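PDB 2WSI: flavin adenine dinucleotide synthase, which catalyses the adenylation of FMN with ATP to form the coenzyme FAD and diphosphate, the last step of FAD biosynthesis in yeast. Local coordinates for residues 2-7 with 97-102; 6-11 with 74-79; 13-17 with 204-209; 45-49 with 189-193. One frame throughout, in Å; residues are numbered along the deposited sequence.

Contact 1: residues 2-7 with 97-102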
# COMPACT_ATOMS: atom_id res chain seq x y z
N GLN A 2 -11.21 -13.30 -8.46
CA GLN A 2 -11.80 -13.77 -7.21
C GLN A 2 -10.78 -13.72 -6.09
O GLN A 2 -9.57 -13.86 -6.32
CB GLN A 2 -12.33 -15.19 -7.34
CG GLN A 2 -13.46 -15.33 -8.38
CD GLN A 2 -14.74 -14.58 -8.00
OE1 GLN A 2 -15.12 -14.49 -6.83
NE2 GLN A 2 -15.43 -14.07 -9.01
N LEU A 3 -11.28 -13.57 -4.86
CA LEU A 3 -10.41 -13.35 -3.70
C LEU A 3 -9.42 -14.48 -3.46
O LEU A 3 -8.25 -14.23 -3.16
CB LEU A 3 -11.25 -13.12 -2.44
CG LEU A 3 -10.44 -12.76 -1.19
CD1 LEU A 3 -9.64 -11.45 -1.37
CD2 LEU A 3 -11.39 -12.65 -0.01
N SER A 4 -9.84 -15.74 -3.60
CA SER A 4 -8.91 -16.85 -3.39
C SER A 4 -7.75 -16.77 -4.37
O SER A 4 -6.60 -17.06 -4.01
CB SER A 4 -9.60 -18.22 -3.54
OG SER A 4 -10.02 -18.41 -4.88
N LYS A 5 -8.03 -16.38 -5.61
CA LYS A 5 -6.97 -16.25 -6.63
C LYS A 5 -6.05 -15.08 -6.34
O LYS A 5 -4.86 -15.19 -6.55
CB LYS A 5 -7.52 -16.08 -8.05
CG LYS A 5 -8.54 -17.14 -8.47
CD LYS A 5 -7.95 -18.53 -8.59
CE LYS A 5 -6.85 -18.59 -9.66
NZ LYS A 5 -6.26 -19.97 -9.82
N ALA A 6 -6.61 -13.96 -5.89
CA ALA A 6 -5.78 -12.81 -5.54
C ALA A 6 -4.88 -13.19 -4.37
O ALA A 6 -3.70 -12.80 -4.35
CB ALA A 6 -6.65 -11.60 -5.16
N ALA A 7 -5.44 -13.89 -3.40
CA ALA A 7 -4.68 -14.27 -2.21
C ALA A 7 -3.54 -15.22 -2.59
O ALA A 7 -2.37 -15.02 -2.20
CB ALA A 7 -5.58 -14.87 -1.13
N PHE A 97 -11.80 -22.26 -0.35
CA PHE A 97 -11.61 -20.85 0.01
C PHE A 97 -12.93 -20.12 -0.19
O PHE A 97 -13.61 -20.32 -1.20
CB PHE A 97 -10.50 -20.23 -0.84
CG PHE A 97 -9.99 -18.93 -0.30
CD1 PHE A 97 -8.87 -18.90 0.53
CD2 PHE A 97 -10.62 -17.72 -0.63
CE1 PHE A 97 -8.38 -17.71 1.04
CE2 PHE A 97 -10.12 -16.51 -0.13
CZ PHE A 97 -9.00 -16.51 0.72
N PRO A 98 -13.33 -19.28 0.79
CA PRO A 98 -14.67 -18.70 0.69
C PRO A 98 -14.82 -17.78 -0.51
O PRO A 98 -13.87 -17.06 -0.86
CB PRO A 98 -14.83 -17.88 1.99
CG PRO A 98 -13.53 -17.93 2.69
CD PRO A 98 -12.57 -18.83 1.97
N MET A 99 -15.99 -17.81 -1.15
CA MET A 99 -16.24 -16.94 -2.30
C MET A 99 -16.89 -15.65 -1.81
O MET A 99 -18.09 -15.59 -1.57
CB MET A 99 -17.10 -17.66 -3.34
CG MET A 99 -17.19 -16.93 -4.70
SD MET A 99 -15.84 -17.18 -5.91
CE MET A 99 -16.10 -18.83 -6.55
N GLN A 100 -16.07 -14.61 -1.65
CA GLN A 100 -16.50 -13.34 -1.09
C GLN A 100 -15.49 -12.24 -1.41
O GLN A 100 -14.44 -12.50 -2.00
CB GLN A 100 -16.62 -13.46 0.43
CG GLN A 100 -15.27 -13.72 1.11
CD GLN A 100 -15.34 -13.47 2.60
OE1 GLN A 100 -15.59 -14.39 3.37
NE2 GLN A 100 -15.15 -12.21 3.02
N ARG A 101 -15.79 -11.02 -0.98
CA ARG A 101 -14.90 -9.87 -1.18
C ARG A 101 -14.30 -9.41 0.15
O ARG A 101 -14.86 -9.67 1.21
CB ARG A 101 -15.67 -8.73 -1.85
CG ARG A 101 -16.37 -9.19 -3.13
CD ARG A 101 -16.93 -8.04 -3.93
NE ARG A 101 -18.02 -7.39 -3.22
CZ ARG A 101 -18.72 -6.36 -3.69
NH1 ARG A 101 -18.47 -5.86 -4.90
NH2 ARG A 101 -19.69 -5.85 -2.95
N LEU A 102 -13.15 -8.73 0.08
CA LEU A 102 -12.42 -8.29 1.27
C LEU A 102 -12.93 -6.93 1.74
O LEU A 102 -12.90 -5.97 0.98
CB LEU A 102 -10.93 -8.16 0.93
CG LEU A 102 -10.01 -8.07 2.15
CD1 LEU A 102 -9.97 -9.41 2.87
CD2 LEU A 102 -8.59 -7.66 1.74
O HOH W 1 -14.13 -14.08 -4.28
O HOH W 2 -12.66 -16.47 -3.55
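Leu3 and Ser4, at the start of helix 3-18, lie beside the irregular chain leading into strand 102-106: the CA atoms of Leu3 and Arg101 are 6.2 Å apart and those of Ser4 and Phe97 5.9 Å, and no direct hydrogen bond joins the two backbones. Two waters fill that role. One accepts from Leu3 N at 3.0 Å and donates to Gln100 O at 2.8 Å; the other accepts from Ser4 N and donates to Pro98 O. The Phe97 ring leans on the first helical turn. Ser4 CA sits over one face, 3.8 Å from the ring centroid of Phe97 and 28° off the normal, a CH-pi contact, while Pro98 CD lies against the opposite face. Leu3 meets the ring edge, its CG 3.9 Å from Phe97 CE2. With CG anti to the backbone nitrogen (chi1 -175°), Leu3 also extends CD1 to within 4.2 Å of Leu102 CB, and the same leucine touches Leu74 and Leu77 of helix 64-87. An alanine in place of Phe97 would be likely to leave Ser4 CA and Leu3 CG without the ring they pack against, opening a gap beside the helix start. The chemistry is thus divided: apolar groups hold the loop to the helix, and water satisfies first-turn N-H groups, which have no carbonyl of a preceding turn to bond.

Contact 2: residues 6-11 with 74-79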
# COMPACT_ATOMS: atom_id res chain seq x y z
N ALA A 6 -6.61 -13.96 -5.89
CA ALA A 6 -5.78 -12.81 -5.54
C ALA A 6 -4.88 -13.19 -4.37
O ALA A 6 -3.70 -12.80 -4.35
CB ALA A 6 -6.65 -11.60 -5.16
N ALA A 7 -5.44 -13.89 -3.40
CA ALA A 7 -4.68 -14.27 -2.21
C ALA A 7 -3.54 -15.22 -2.59
O ALA A 7 -2.37 -15.02 -2.20
CB ALA A 7 -5.58 -14.87 -1.13
N GLU A 8 -3.86 -16.24 -3.37
CA GLU A 8 -2.83 -17.21 -3.81
C GLU A 8 -1.75 -16.53 -4.66
O GLU A 8 -0.57 -16.79 -4.50
CB GLU A 8 -3.47 -18.38 -4.59
CG GLU A 8 -2.55 -19.58 -4.68
CD GLU A 8 -1.60 -19.51 -5.87
OE1 GLU A 8 -1.91 -18.81 -6.86
OE2 GLU A 8 -0.55 -20.20 -5.82
N MET A 9 -2.16 -15.63 -5.55
CA MET A 9 -1.21 -14.86 -6.36
C MET A 9 -0.25 -14.06 -5.45
O MET A 9 0.97 -14.12 -5.61
CB MET A 9 -1.94 -13.92 -7.34
CG MET A 9 -0.94 -13.06 -8.22
SD MET A 9 -1.76 -11.83 -9.30
CE MET A 9 -2.30 -10.63 -8.05
N CYS A 10 -0.80 -13.31 -4.50
CA CYS A 10 0.03 -12.48 -3.62
C CYS A 10 0.96 -13.37 -2.77
O CYS A 10 2.11 -13.04 -2.48
CB CYS A 10 -0.88 -11.61 -2.75
SG CYS A 10 -1.67 -10.28 -3.73
N TYR A 11 0.44 -14.52 -2.38
CA TYR A 11 1.24 -15.50 -1.67
C TYR A 11 2.44 -15.92 -2.50
O TYR A 11 3.55 -16.02 -1.97
CB TYR A 11 0.40 -16.73 -1.28
CG TYR A 11 1.26 -17.80 -0.66
CD1 TYR A 11 1.62 -17.75 0.69
CD2 TYR A 11 1.74 -18.86 -1.43
CE1 TYR A 11 2.46 -18.72 1.27
CE2 TYR A 11 2.57 -19.85 -0.85
CZ TYR A 11 2.91 -19.77 0.48
OH TYR A 11 3.70 -20.75 1.05
N LEU A 74 -2.99 -10.05 1.69
CA LEU A 74 -3.59 -11.11 0.87
C LEU A 74 -2.74 -12.36 0.92
O LEU A 74 -3.26 -13.46 1.00
CB LEU A 74 -3.76 -10.64 -0.59
CG LEU A 74 -4.91 -9.62 -0.73
CD1 LEU A 74 -4.84 -8.90 -2.06
CD2 LEU A 74 -6.26 -10.32 -0.52
N SER A 75 -1.42 -12.18 0.88
CA SER A 75 -0.54 -13.32 1.07
C SER A 75 -0.81 -14.05 2.39
O SER A 75 -0.90 -15.29 2.43
CB SER A 75 0.92 -12.88 1.00
OG SER A 75 1.76 -13.99 1.23
N CYS A 76 -0.95 -13.28 3.46
CA CYS A 76 -1.27 -13.88 4.78
C CYS A 76 -2.67 -14.45 4.84
O CYS A 76 -2.94 -15.41 5.59
CB CYS A 76 -1.09 -12.83 5.87
SG CYS A 76 0.65 -12.41 6.10
N LEU A 77 -3.58 -13.87 4.06
CA LEU A 77 -4.95 -14.41 4.03
C LEU A 77 -4.94 -15.83 3.44
O LEU A 77 -5.65 -16.75 3.90
CB LEU A 77 -5.85 -13.46 3.21
CG LEU A 77 -7.31 -13.87 3.13
CD1 LEU A 77 -7.87 -13.94 4.53
CD2 LEU A 77 -8.12 -12.88 2.25
N TRP A 78 -4.13 -16.02 2.40
CA TRP A 78 -3.99 -17.35 1.79
C TRP A 78 -3.49 -18.34 2.87
O TRP A 78 -4.10 -19.39 3.11
CB TRP A 78 -2.99 -17.28 0.66
CG TRP A 78 -2.81 -18.57 -0.10
CD1 TRP A 78 -1.66 -19.33 -0.20
CD2 TRP A 78 -3.80 -19.23 -0.90
NE1 TRP A 78 -1.89 -20.43 -1.01
CE2 TRP A 78 -3.19 -20.39 -1.45
CE3 TRP A 78 -5.15 -18.97 -1.19
CZ2 TRP A 78 -3.89 -21.28 -2.27
CZ3 TRP A 78 -5.84 -19.86 -2.01
CH2 TRP A 78 -5.21 -21.00 -2.54
N GLU A 79 -2.39 -17.98 3.52
CA GLU A 79 -1.84 -18.85 4.57
C GLU A 79 -2.83 -19.10 5.72
O GLU A 79 -2.93 -20.21 6.25
CB GLU A 79 -0.51 -18.26 5.10
CG GLU A 79 0.20 -19.14 6.12
CD GLU A 79 1.67 -18.76 6.32
OE1 GLU A 79 2.29 -18.25 5.37
OE2 GLU A 79 2.18 -18.99 7.44
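Leu74 meets Cys10 and Ala7 where helices 3-18 and 64-87 cross, their local axes 7.1 Å apart at a signed angle of -107°. Its CB is 3.7 Å from Cys10 CB, its CD1 lies beside the sulfur, and its carbonyl oxygen faces the Ala7 methyl, with Leu74 O 3.5 Å from Ala7 CB. Ala7, Cys10 and Ser75 are small, which probably permits this closeness. The closest CA pair is Ser75 with Tyr11, 3.9 Å apart; the tyrosine ring leads off from that point toward Trp78, leaving Ser75 OG 3.3 Å from Tyr11 CA. A turn later comes Trp78, whose CG stands anti to the backbone nitrogen (chi1 -177°), which carries the indole across the first helix. Glu8 CB lies almost directly above the six-membered ring, 3.5 Å from the Trp78 centroid, in a CH-pi contact; the Glu8 carboxylate bends away. Trp78 CD1 meets one face of Tyr11, the two ring planes inclined at 45°. Last, Glu79 brings OE1 to the Tyr11 ring edge, 4.1 Å from CE1 of Tyr11, while its carboxylate forms a salt bridge with Arg38 of helix 25-45. No hydrogen bond spans the crossing, so its cohesion rests on close backbone approach and on aromatic and aliphatic surfaces beside it.

Contact 3: residues 13-17 with 204-209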
# COMPACT_ATOMS: atom_id res chain seq x y z
N ILE A 13 3.84 -14.25 -4.90
CA ILE A 13 4.71 -13.09 -5.09
C ILE A 13 5.61 -12.92 -3.89
O ILE A 13 6.80 -12.70 -4.01
CB ILE A 13 3.89 -11.80 -5.36
CG1 ILE A 13 3.32 -11.86 -6.79
CG2 ILE A 13 4.75 -10.54 -5.21
CD1 ILE A 13 2.30 -10.73 -7.12
N THR A 14 5.02 -13.01 -2.72
CA THR A 14 5.73 -12.76 -1.49
C THR A 14 6.73 -13.90 -1.27
O THR A 14 7.89 -13.68 -0.95
CB THR A 14 4.73 -12.62 -0.34
OG1 THR A 14 3.83 -11.53 -0.65
CG2 THR A 14 5.46 -12.30 0.97
N ASN A 15 6.26 -15.13 -1.48
CA ASN A 15 7.13 -16.31 -1.38
C ASN A 15 8.32 -16.20 -2.34
O ASN A 15 9.46 -16.46 -1.98
CB ASN A 15 6.31 -17.57 -1.71
CG ASN A 15 6.99 -18.85 -1.20
OD1 ASN A 15 7.57 -18.88 -0.13
ND2 ASN A 15 6.88 -19.91 -1.98
N SER A 16 8.04 -15.80 -3.57
CA SER A 16 9.07 -15.60 -4.56
C SER A 16 10.08 -14.53 -4.10
O SER A 16 11.30 -14.71 -4.25
CB SER A 16 8.41 -15.23 -5.89
OG SER A 16 9.39 -14.98 -6.87
N TYR A 17 9.59 -13.43 -3.53
CA TYR A 17 10.50 -12.40 -3.05
C TYR A 17 11.37 -12.97 -1.94
O TYR A 17 12.58 -12.68 -1.87
CB TYR A 17 9.76 -11.16 -2.52
CG TYR A 17 10.69 -9.98 -2.32
CD1 TYR A 17 10.79 -8.96 -3.27
CD2 TYR A 17 11.50 -9.91 -1.18
CE1 TYR A 17 11.67 -7.87 -3.07
CE2 TYR A 17 12.36 -8.88 -0.98
CZ TYR A 17 12.47 -7.87 -1.91
OH TYR A 17 13.35 -6.88 -1.64
N SER A 204 11.38 -1.69 -3.54
CA SER A 204 11.97 -2.96 -3.94
C SER A 204 10.88 -4.02 -4.05
O SER A 204 10.84 -4.75 -5.03
CB SER A 204 13.03 -3.45 -2.96
OG SER A 204 13.43 -4.75 -3.32
N PHE A 205 10.01 -4.10 -3.04
CA PHE A 205 8.94 -5.10 -3.08
C PHE A 205 7.89 -4.77 -4.15
O PHE A 205 7.47 -5.64 -4.92
CB PHE A 205 8.28 -5.24 -1.70
CG PHE A 205 7.25 -6.33 -1.65
CD1 PHE A 205 7.63 -7.66 -1.63
CD2 PHE A 205 5.89 -6.02 -1.68
CE1 PHE A 205 6.69 -8.68 -1.60
CE2 PHE A 205 4.94 -7.03 -1.64
CZ PHE A 205 5.34 -8.37 -1.59
N LEU A 206 7.47 -3.52 -4.24
CA LEU A 206 6.36 -3.17 -5.14
C LEU A 206 6.79 -3.33 -6.61
O LEU A 206 6.04 -3.83 -7.42
CB LEU A 206 5.84 -1.77 -4.82
CG LEU A 206 4.56 -1.33 -5.54
CD1 LEU A 206 3.45 -2.36 -5.29
CD2 LEU A 206 4.16 0.06 -5.07
N LEU A 207 8.04 -2.97 -6.94
CA LEU A 207 8.54 -3.15 -8.30
C LEU A 207 8.74 -4.62 -8.61
O LEU A 207 8.37 -5.08 -9.69
CB LEU A 207 9.87 -2.39 -8.51
CG LEU A 207 9.71 -0.88 -8.59
CD1 LEU A 207 11.10 -0.17 -8.59
CD2 LEU A 207 8.87 -0.48 -9.82
N TYR A 208 9.34 -5.37 -7.68
CA TYR A 208 9.43 -6.82 -7.86
C TYR A 208 8.08 -7.51 -8.11
O TYR A 208 8.02 -8.50 -8.86
CB TYR A 208 10.09 -7.51 -6.68
CG TYR A 208 10.26 -9.01 -6.95
CD1 TYR A 208 11.28 -9.45 -7.79
CD2 TYR A 208 9.40 -9.96 -6.40
CE1 TYR A 208 11.46 -10.81 -8.08
CE2 TYR A 208 9.56 -11.35 -6.68
CZ TYR A 208 10.61 -11.74 -7.52
OH TYR A 208 10.83 -13.06 -7.82
N SER A 209 7.00 -7.01 -7.49
CA SER A 209 5.70 -7.70 -7.57
C SER A 209 5.15 -7.70 -8.99
O SER A 209 4.31 -8.55 -9.35
CB SER A 209 4.64 -7.08 -6.66
OG SER A 209 4.20 -5.81 -7.14
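Tyr17 carries the tight part of this buried crossing between helices 3-18 and 199-209, whose local axes stay 10.4 Å apart, a separation bridged by large rings. Its CG is anti to the backbone nitrogen (chi1 -167°), which carries the ring between Phe205 and Tyr208. Phe205 turns its edge toward one face of Tyr17, with Phe205 CD1 3.8 Å from Tyr17 CD1. Tyr17 in turn points its own edge at the face of Tyr208, the planes at 84° and CD1 of Tyr17 3.6 Å from CD2 of Tyr208. Both are offset edge-to-face pairs, making one aromatic cluster. The Tyr17 hydroxyl donates to Ser204 OG at 2.7 Å, in the plane of its ring, and that serine is also hydrogen-bonded to Glu250. A phenylalanine in place of Tyr17 would probably keep the ring contacts yet deprive Ser204 of this donor inside the core. Packing is looser between Ile13 CG2 and Phe205 CZ, 4.3 Å apart, although Ile13 closes up on Ser209. On the solvent side, partly exposed Ser16 shares a 2.6 Å hydrogen bond through OG with Tyr208 OH. Steeply inclined rings thus fill the space between the helices, and two hydroxyl pairs, one inside and one beside Ser16, are likely to limit tyrosine rotation.

Contact 4: residues 45-49 with 189-193. With FAD (flavin-adenine dinucleotide), chain C.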
# COMPACT_ATOMS: atom_id res chain seq x y z
N ILE A 45 -2.61 -10.85 14.82
CA ILE A 45 -3.83 -10.20 14.37
C ILE A 45 -4.94 -11.17 13.98
O ILE A 45 -6.06 -11.08 14.50
CB ILE A 45 -3.48 -9.23 13.23
CG1 ILE A 45 -2.57 -8.13 13.82
CG2 ILE A 45 -4.72 -8.64 12.65
CD1 ILE A 45 -1.94 -7.21 12.78
N PHE A 46 -4.65 -12.07 13.05
CA PHE A 46 -5.68 -12.98 12.58
C PHE A 46 -6.06 -13.98 13.66
O PHE A 46 -7.10 -14.64 13.56
CB PHE A 46 -5.24 -13.73 11.32
CG PHE A 46 -5.04 -12.84 10.09
CD1 PHE A 46 -5.47 -11.53 10.07
CD2 PHE A 46 -4.47 -13.37 8.94
CE1 PHE A 46 -5.29 -10.73 8.95
CE2 PHE A 46 -4.30 -12.58 7.81
CZ PHE A 46 -4.71 -11.26 7.82
N VAL A 47 -5.24 -14.11 14.68
CA VAL A 47 -5.57 -15.03 15.76
C VAL A 47 -6.70 -14.42 16.61
O VAL A 47 -7.52 -15.12 17.23
CB VAL A 47 -4.31 -15.31 16.59
CG1 VAL A 47 -4.64 -15.78 17.99
CG2 VAL A 47 -3.41 -16.32 15.82
N ARG A 48 -6.77 -13.10 16.59
CA ARG A 48 -7.70 -12.39 17.46
C ARG A 48 -8.94 -11.85 16.75
O ARG A 48 -10.03 -11.80 17.33
CB ARG A 48 -6.94 -11.26 18.14
CG ARG A 48 -7.75 -10.43 19.07
CD ARG A 48 -6.80 -9.55 19.84
NE ARG A 48 -7.49 -8.68 20.78
CZ ARG A 48 -6.87 -7.74 21.49
NH1 ARG A 48 -5.55 -7.56 21.34
NH2 ARG A 48 -7.56 -6.98 22.31
N TRP A 49 -8.80 -11.48 15.48
CA TRP A 49 -9.93 -10.97 14.69
C TRP A 49 -9.98 -11.69 13.34
O TRP A 49 -8.94 -12.07 12.80
CB TRP A 49 -9.75 -9.48 14.42
CG TRP A 49 -9.70 -8.63 15.64
CD1 TRP A 49 -10.77 -8.21 16.39
CD2 TRP A 49 -8.53 -8.04 16.23
NE1 TRP A 49 -10.32 -7.40 17.44
CE2 TRP A 49 -8.96 -7.28 17.35
CE3 TRP A 49 -7.17 -8.08 15.93
CZ2 TRP A 49 -8.07 -6.59 18.17
CZ3 TRP A 49 -6.28 -7.39 16.76
CH2 TRP A 49 -6.74 -6.67 17.87
N MET A 189 -9.50 -0.74 16.94
CA MET A 189 -8.09 -1.07 17.07
C MET A 189 -7.39 -0.73 15.78
O MET A 189 -7.82 -1.15 14.71
CB MET A 189 -7.89 -2.57 17.38
CG MET A 189 -6.45 -2.89 17.83
SD MET A 189 -6.10 -2.26 19.53
CE MET A 189 -6.73 -3.68 20.45
N ARG A 190 -6.30 0.03 15.89
CA ARG A 190 -5.44 0.28 14.74
C ARG A 190 -4.48 -0.90 14.55
O ARG A 190 -3.81 -1.33 15.50
CB ARG A 190 -4.64 1.58 14.93
CG ARG A 190 -5.50 2.80 15.09
CD ARG A 190 -4.63 4.08 15.19
NE ARG A 190 -4.20 4.30 16.57
CZ ARG A 190 -3.41 5.30 16.95
NH1 ARG A 190 -2.97 6.18 16.06
NH2 ARG A 190 -3.08 5.43 18.23
N LEU A 191 -4.46 -1.42 13.32
CA LEU A 191 -3.57 -2.50 12.94
C LEU A 191 -2.58 -1.90 11.94
O LEU A 191 -2.96 -1.53 10.83
CB LEU A 191 -4.37 -3.63 12.26
CG LEU A 191 -5.53 -4.21 13.08
CD1 LEU A 191 -6.22 -5.35 12.29
CD2 LEU A 191 -5.03 -4.70 14.47
N GLN A 192 -1.31 -1.84 12.34
CA GLN A 192 -0.30 -1.04 11.65
C GLN A 192 0.96 -1.91 11.46
O GLN A 192 2.02 -1.63 12.03
CB GLN A 192 0.01 0.21 12.51
CG GLN A 192 -1.20 1.13 12.63
CD GLN A 192 -1.05 2.28 13.61
OE1 GLN A 192 -0.50 2.14 14.72
NE2 GLN A 192 -1.59 3.41 13.24
N PRO A 193 0.83 -2.98 10.66
CA PRO A 193 1.93 -3.94 10.55
C PRO A 193 3.02 -3.54 9.55
O PRO A 193 3.97 -4.30 9.42
CB PRO A 193 1.24 -5.22 10.06
CG PRO A 193 -0.19 -4.80 9.63
CD PRO A 193 -0.32 -3.33 9.82
PA FAD C . -1.50 8.87 5.30
O1A FAD C . -1.27 9.63 4.02
O2A FAD C . -2.62 9.48 6.10
O5B FAD C . -1.71 7.28 5.08
C5B FAD C . -1.56 6.42 6.19
C4B FAD C . -2.52 5.23 6.01
O4B FAD C . -3.83 5.63 6.34
C3B FAD C . -2.57 4.76 4.58
O3B FAD C . -1.59 3.78 4.31
C2B FAD C . -3.98 4.18 4.49
O2B FAD C . -4.00 2.86 4.98
C1B FAD C . -4.75 5.07 5.42
N9A FAD C . -5.35 6.16 4.63
C8A FAD C . -4.86 7.42 4.40
N7A FAD C . -5.75 8.10 3.63
C5A FAD C . -6.79 7.27 3.36
C6A FAD C . -7.94 7.42 2.63
N6A FAD C . -8.26 8.57 2.00
N1A FAD C . -8.82 6.37 2.57
C2A FAD C . -8.57 5.17 3.21
N3A FAD C . -7.39 5.02 3.91
C4A FAD C . -6.54 6.06 4.00
N1 FAD C . -4.12 9.76 14.34
C2 FAD C . -4.10 9.96 15.69
O2 FAD C . -3.44 10.88 16.18
N3 FAD C . -4.83 9.14 16.51
C4 FAD C . -5.59 8.11 15.99
O4 FAD C . -6.21 7.40 16.79
C4X FAD C . -5.61 7.91 14.61
N5 FAD C . -6.36 6.89 14.03
C5X FAD C . -6.36 6.70 12.66
C6 FAD C . -7.11 5.67 12.08
C7 FAD C . -7.11 5.52 10.69
C7M FAD C . -7.91 4.44 10.02
C8 FAD C . -6.36 6.38 9.90
C8M FAD C . -6.33 6.22 8.41
C9 FAD C . -5.61 7.39 10.49
C9A FAD C . -5.62 7.56 11.86
N10 FAD C . -4.88 8.58 12.41
C10 FAD C . -4.86 8.74 13.79
C1' FAD C . -4.06 9.48 11.53
C2' FAD C . -2.65 8.88 11.31
O2' FAD C . -2.00 8.53 12.51
C3' FAD C . -1.73 9.80 10.51
O3' FAD C . -1.36 10.89 11.31
C4' FAD C . -2.41 10.28 9.25
O4' FAD C . -3.01 9.20 8.57
C5' FAD C . -1.40 10.94 8.31
O5' FAD C . -0.22 10.15 8.28
P FAD C . 0.57 9.90 6.90
O1P FAD C . 0.51 11.16 6.05
O2P FAD C . 1.96 9.38 7.18
O3P FAD C . -0.14 8.71 6.12
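Leu191 divides its two methyls between partners on the turn after helix 25-45: CD1 lies 3.6 Å from Ile45 CG2, and CD2 lies 3.7 Å from CZ3 of the Trp49 indole. Beside it Met189 crosses Trp49 at about a right angle, its CG 3.8 Å from Trp49 CH2. Bends at the second and third torsions (72° and 86°) fold the Met189 chain back, and CE lands 3.9 Å from Trp49 CZ2 and equally near NH2 of Arg48. At the other end, Ile45 CD1 makes a looser contact with Pro193. No hydrogen bond crosses; the join is apolar.

The next shell fixes these groups. Ile45 O accepts from both Arg48 N and Trp49 N, closing the turn, and the extended Arg48 chain lays its CG over the centre of one indole face. On the strand, Arg190 points the other way, toward the bound FAD. Its guanidinium sets one face over the flavin carbonyl, NH1 of Arg190 being 3.3 Å from C4 of FAD, and NH2 is tethered by a hydrogen bond to Arg180 O. One face of strand 189-191 therefore packs on the turn while the other contributes to the cofactor pocket.

Within the sheet this strand runs parallel to strand 160-162 and antiparallel to the edge strand 178-180, with backbone hydrogen bonds to both. Just past the strand, Pro193 packs on helix 25-45, touching Tyr40 and Leu41, and its carbonyl oxygen accepts a hydrogen bond from Thr37 OG1. The turn and the end of its helix lie on the side of this strand opposite the one from which Arg190 reaches FAD.

Overall arrangement
Helix 3-18 supplies the first segments of contacts 1, 2 and 3 in order, while their second segments come from the loop before strand 102-106, helix 64-87 and helix 199-209, all parts of the PAPS reductase-like domain (HUP clan). Contacts 1 and 2 have centres about 9 Å apart, touch, and share Ala6 and Ala7. Contact 3 has its centre about 13 Å from that of contact 2, meeting it where Thr14 packs on Ser75. Contact 4 joins the turn after helix 25-45 to sheet strand 189-191; its centre is about 17 Å from that of contact 2, which it touches through Phe46 and Cys76. The N-terminal helix thus ties distant parts of the chain together, while contact 4 alone includes a residue that binds FAD.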